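Local coordinates for protein glycosyltransferase (Rickettsia africae, PDB 7MI0) that is probably a glycosyltransferase of the GT4 family, with the GT-B fold, that probably transfers a sugar from an activated donor to an acceptor, at residues A[307-311]-A[370-374]; A[41-46]-A[382-386]. All coordinates share one frame; numbering follows the deposited sequence.

Contact 1 of 2, residues A[307-311]-A[370-374]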
loop_
_atom_site.group_PDB
_atom_site.type_symbol
_atom_site.label_atom_id
_atom_site.label_comp_id
_atom_site.label_asym_id
_atom_site.label_seq_id
_atom_site.Cartn_x
_atom_site.Cartn_y
_atom_site.Cartn_z
ATOM N N ILE A 307 3.987 -7.331 -3.215
ATOM C CA ILE A 307 5.005 -7.521 -2.189
ATOM C C ILE A 307 4.557 -8.579 -1.185
ATOM O O ILE A 307 5.350 -9.428 -0.763
ATOM C CB ILE A 307 5.325 -6.173 -1.513
ATOM C CG1 ILE A 307 5.410 -5.065 -2.554
ATOM C CG2 ILE A 307 6.655 -6.232 -0.821
ATOM C CD1 ILE A 307 5.749 -3.709 -1.966
ATOM N N GLU A 308 3.279 -8.556 -0.799
ATOM C CA GLU A 308 2.777 -9.554 0.140
ATOM C C GLU A 308 2.868 -10.955 -0.448
ATOM O O GLU A 308 3.238 -11.906 0.250
ATOM C CB GLU A 308 1.336 -9.241 0.535
ATOM C CG GLU A 308 1.204 -8.201 1.623
ATOM C CD GLU A 308 -0.242 -7.854 1.926
ATOM O OE1 GLU A 308 -1.144 -8.396 1.250
ATOM O OE2 GLU A 308 -0.471 -7.035 2.841
ATOM N N GLY A 309 2.537 -11.101 -1.731
ATOM C CA GLY A 309 2.645 -12.405 -2.364
ATOM C C GLY A 309 4.082 -12.870 -2.506
ATOM O O GLY A 309 4.383 -14.053 -2.326
ATOM N N GLN A 310 4.987 -11.951 -2.844
ATOM C CA GLN A 310 6.398 -12.308 -2.919
ATOM C C GLN A 310 6.925 -12.747 -1.559
ATOM O O GLN A 310 7.735 -13.677 -1.469
ATOM C CB GLN A 310 7.207 -11.130 -3.452
ATOM C CG GLN A 310 7.103 -10.924 -4.938
ATOM C CD GLN A 310 7.868 -9.701 -5.392
ATOM O OE1 GLN A 310 7.630 -8.590 -4.909
ATOM N NE2 GLN A 310 8.800 -9.896 -6.320
ATOM N N ALA A 311 6.476 -12.090 -0.486
ATOM C CA ALA A 311 6.896 -12.495 0.850
ATOM C C ALA A 311 6.470 -13.925 1.165
ATOM O O ALA A 311 7.158 -14.629 1.916
ATOM C CB ALA A 311 6.329 -11.531 1.892
ATOM N N HIS A 370 13.254 -13.653 -0.867
ATOM C CA HIS A 370 14.572 -13.078 -0.629
ATOM C C HIS A 370 14.595 -11.595 -0.970
ATOM O O HIS A 370 15.124 -10.781 -0.202
ATOM C CB HIS A 370 15.630 -13.829 -1.431
ATOM C CG HIS A 370 16.085 -15.098 -0.787
ATOM N ND1 HIS A 370 16.232 -16.278 -1.485
ATOM C CD2 HIS A 370 16.431 -15.372 0.493
ATOM C CE1 HIS A 370 16.648 -17.225 -0.664
ATOM N NE2 HIS A 370 16.775 -16.702 0.543
ATOM N N THR A 371 14.013 -11.214 -2.106
ATOM C CA THR A 371 14.087 -9.812 -2.491
ATOM C C THR A 371 13.244 -8.936 -1.575
ATOM O O THR A 371 13.573 -7.764 -1.372
ATOM C CB THR A 371 13.682 -9.629 -3.955
ATOM O OG1 THR A 371 14.091 -8.328 -4.394
ATOM C CG2 THR A 371 12.174 -9.769 -4.139
ATOM N N VAL A 372 12.178 -9.486 -0.988
ATOM C CA VAL A 372 11.369 -8.699 -0.067
ATOM C C VAL A 372 12.114 -8.491 1.246
ATOM O O VAL A 372 12.049 -7.412 1.849
ATOM C CB VAL A 372 9.998 -9.366 0.143
ATOM C CG1 VAL A 372 9.206 -8.636 1.213
ATOM C CG2 VAL A 372 9.221 -9.361 -1.155
ATOM N N ILE A 373 12.851 -9.506 1.698
ATOM C CA ILE A 373 13.629 -9.375 2.926
ATOM C C ILE A 373 14.788 -8.411 2.734
ATOM O O ILE A 373 15.144 -7.665 3.656
ATOM C CB ILE A 373 14.106 -10.766 3.381
ATOM C CG1 ILE A 373 12.940 -11.533 3.984
ATOM C CG2 ILE A 373 15.258 -10.673 4.380
ATOM C CD1 ILE A 373 13.311 -12.906 4.374
ATOM N N ASN A 374 15.370 -8.382 1.535
ATOM C CA ASN A 374 16.550 -7.573 1.264
ATOM C C ASN A 374 16.228 -6.127 0.909
ATOM O O ASN A 374 17.099 -5.263 1.068
ATOM C CB ASN A 374 17.354 -8.195 0.121
ATOM C CG ASN A 374 18.189 -9.380 0.569
ATOM O OD1 ASN A 374 17.658 -10.436 0.908
ATOM N ND2 ASN A 374 19.508 -9.211 0.561
#
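The side-chain amide of Q310, whose NE2 lies 4.0 Å from CG2 of T371, is gripped elsewhere: that nitrogen donates to the backbone oxygens of T327 and T333. With CG placed anti to its own carbonyl carbon (chi1 -77°) and the chain extended beyond it, Q310 runs past the neighbouring helix before reaching those loop carbonyls, two bonds that would hold the amide's rotation. No hydrogen bond joins the two segments; the contact is made by apolar groups, and V372 is its centre. The valine points at helix 304-311 and splits its methyls: CG2 rests against CB of Q310 at 3.5 Å, while CG1 sits 4.1 Å from both CG2 of I307 and CB of A311. One branched residue thus lies among three side chains of successive turns. Nearby, the carbonyl of A311 accepts from R369, a polar tie beside the apolar patch. On the far side E308 makes a salt bridge to R304 and a hydrogen bond to Y286. The helices meet at 114°, where helix 359-375 packs on the helix bearing E308, by its sequence probably the second glutamate of the EX7E motif characteristic of GT4 enzymes with the GT-B fold.

Contact 2 of 2, residues A[41-46]-A[382-386]; sequences EVAKYL and LRKNL
Y45 and L382 carry the interface at which the C-terminal helix of this GT-B fold, 378-393, lies against helix 35-48 of the N-terminal Rossmann-like domain, the axes crossing at -71°. The two side chains lie alongside each other, running opposite ways. Y45 has its ring anti to the backbone nitrogen (chi1 -178°), which carries it out to helix 378-393; there CB of L382 sits over one face, 3.8 Å from the ring centroid, in a CH-pi contact displaced toward the rim. The two methyls of the leucine part ways. Its CD1 packs on CB of Y45 at 3.6 Å, and its CD2 turns back to the preceding turn, 3.9 Å from CG2 of V42 and close to the backbone oxygen of E41. The phenol end reaches the aliphatic part of R383, so the exposed arginine borders the outer margin of the contact. The side chain of N385 lies roughly perpendicular to that of V42; its ND2 donates to the backbone oxygen of M381 and presents the amide to a valine methyl without a bond across the interface. L386, third in buried area, serves two neighbours. Its CB lies near the plane of the Y45 ring, at the edge and 4.3 Å from CE2, and its CD1 meets CD2 of L46 at 3.6 Å.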
loop_
_atom_site.group_PDB
_atom_site.type_symbol
_atom_site.label_atom_id
_atom_site.label_comp_id
_atom_site.label_asym_id
_atom_site.label_seq_id
_atom_site.Cartn_x
_atom_site.Cartn_y
_atom_site.Cartn_z
ATOM N N GLU A 41 2.425 1.918 11.910
ATOM C CA GLU A 41 3.680 1.191 12.031
ATOM C C GLU A 41 4.824 2.125 12.403
ATOM O O GLU A 41 5.710 1.740 13.174
ATOM C CB GLU A 41 3.984 0.432 10.736
ATOM C CG GLU A 41 3.052 -0.759 10.444
ATOM C CD GLU A 41 2.967 -1.763 11.591
ATOM O OE1 GLU A 41 4.006 -2.050 12.229
ATOM O OE2 GLU A 41 1.853 -2.266 11.863
ATOM N N VAL A 42 4.812 3.359 11.894
ATOM C CA VAL A 42 5.866 4.302 12.248
ATOM C C VAL A 42 5.717 4.748 13.694
ATOM O O VAL A 42 6.709 4.892 14.419
ATOM C CB VAL A 42 5.865 5.498 11.278
ATOM C CG1 VAL A 42 6.674 6.650 11.848
ATOM C CG2 VAL A 42 6.431 5.085 9.938
ATOM N N ALA A 43 4.480 4.965 14.141
ATOM C CA ALA A 43 4.245 5.338 15.533
ATOM C C ALA A 43 4.736 4.248 16.483
ATOM O O ALA A 43 5.486 4.524 17.427
ATOM C CB ALA A 43 2.760 5.622 15.748
ATOM N N LYS A 44 4.322 2.997 16.240
ATOM C CA LYS A 44 4.778 1.879 17.065
ATOM C C LYS A 44 6.296 1.813 17.116
ATOM O O LYS A 44 6.883 1.592 18.182
ATOM C CB LYS A 44 4.218 0.562 16.526
ATOM C CG LYS A 44 2.764 0.300 16.866
ATOM C CD LYS A 44 2.219 -0.882 16.075
ATOM C CE LYS A 44 2.991 -2.149 16.373
ATOM N NZ LYS A 44 2.570 -3.254 15.475
ATOM N N TYR A 45 6.945 1.995 15.966
ATOM C CA TYR A 45 8.402 1.935 15.899
ATOM C C TYR A 45 9.039 3.061 16.704
ATOM O O TYR A 45 10.007 2.834 17.442
ATOM C CB TYR A 45 8.832 1.986 14.437
ATOM C CG TYR A 45 10.310 1.881 14.180
ATOM C CD1 TYR A 45 11.031 0.770 14.588
ATOM C CD2 TYR A 45 10.979 2.881 13.485
ATOM C CE1 TYR A 45 12.385 0.666 14.331
ATOM C CE2 TYR A 45 12.328 2.786 13.219
ATOM C CZ TYR A 45 13.029 1.677 13.641
ATOM O OH TYR A 45 14.378 1.588 13.374
ATOM N N LEU A 46 8.500 4.277 16.586
ATOM C CA LEU A 46 9.005 5.392 17.378
ATOM C C LEU A 46 8.862 5.122 18.872
ATOM O O LEU A 46 9.744 5.485 19.661
ATOM C CB LEU A 46 8.279 6.679 16.983
ATOM C CG LEU A 46 8.598 7.261 15.603
ATOM C CD1 LEU A 46 7.541 8.265 15.170
ATOM C CD2 LEU A 46 9.967 7.910 15.614
ATOM N N LEU A 382 10.615 1.344 8.019
ATOM C CA LEU A 382 10.607 2.079 9.280
ATOM C C LEU A 382 11.938 2.783 9.519
ATOM O O LEU A 382 11.967 3.939 9.965
ATOM C CB LEU A 382 10.278 1.131 10.435
ATOM C CG LEU A 382 8.905 0.459 10.397
ATOM C CD1 LEU A 382 8.664 -0.345 11.659
ATOM C CD2 LEU A 382 7.806 1.490 10.195
ATOM N N ARG A 383 13.052 2.109 9.203
ATOM C CA ARG A 383 14.370 2.693 9.435
ATOM C C ARG A 383 14.651 3.840 8.469
ATOM O O ARG A 383 15.266 4.841 8.853
ATOM C CB ARG A 383 15.447 1.608 9.335
ATOM C CG ARG A 383 15.352 0.570 10.456
ATOM C CD ARG A 383 16.172 -0.681 10.186
ATOM N NE ARG A 383 17.175 -0.907 11.221
ATOM C CZ ARG A 383 18.478 -0.695 11.070
ATOM N NH1 ARG A 383 18.986 -0.286 9.915
ATOM N NH2 ARG A 383 19.293 -0.906 12.100
ATOM N N LYS A 384 14.202 3.726 7.217
ATOM C CA LYS A 384 14.353 4.849 6.301
ATOM C C LYS A 384 13.565 6.063 6.777
ATOM O O LYS A 384 13.982 7.203 6.541
ATOM C CB LYS A 384 13.920 4.448 4.895
ATOM C CG LYS A 384 14.843 3.458 4.217
ATOM C CD LYS A 384 14.393 3.223 2.793
ATOM C CE LYS A 384 15.238 2.188 2.090
ATOM N NZ LYS A 384 14.612 1.797 0.802
ATOM N N ASN A 385 12.435 5.845 7.457
ATOM C CA ASN A 385 11.689 6.967 8.016
ATOM C C ASN A 385 12.474 7.659 9.120
ATOM O O ASN A 385 12.510 8.893 9.186
ATOM C CB ASN A 385 10.341 6.495 8.552
ATOM C CG ASN A 385 9.224 6.704 7.565
ATOM O OD1 ASN A 385 8.759 7.825 7.368
ATOM N ND2 ASN A 385 8.787 5.624 6.930
ATOM N N LEU A 386 13.091 6.883 10.009
ATOM C CA LEU A 386 13.850 7.482 11.098
ATOM C C LEU A 386 15.068 8.231 10.576
ATOM O O LEU A 386 15.451 9.261 11.142
ATOM C CB LEU A 386 14.265 6.402 12.092
ATOM C CG LEU A 386 14.547 6.861 13.520
ATOM C CD1 LEU A 386 13.242 7.056 14.256
ATOM C CD2 LEU A 386 15.433 5.863 14.247
#

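In the fold
Contacts 1 and 2 illustrate how a GT-B enzyme ties its two Rossmann-like domains together through the end of the chain. Helices 359-375 and 378-393 follow each other with a short break: the first packs on the C-terminal domain in contact 1, and the second has crossed over to the N-terminal domain in contact 2. The contact centres are 19 Å apart and the nearest atoms about 7 Å apart, without touching. In relatives the cleft between the domains holds the active site, with the nucleotide-sugar donor bound mainly by the C-terminal half; the 307-311 segment of contact 1 also carries E308, probably of the EX7E motif, facing away from 370-374.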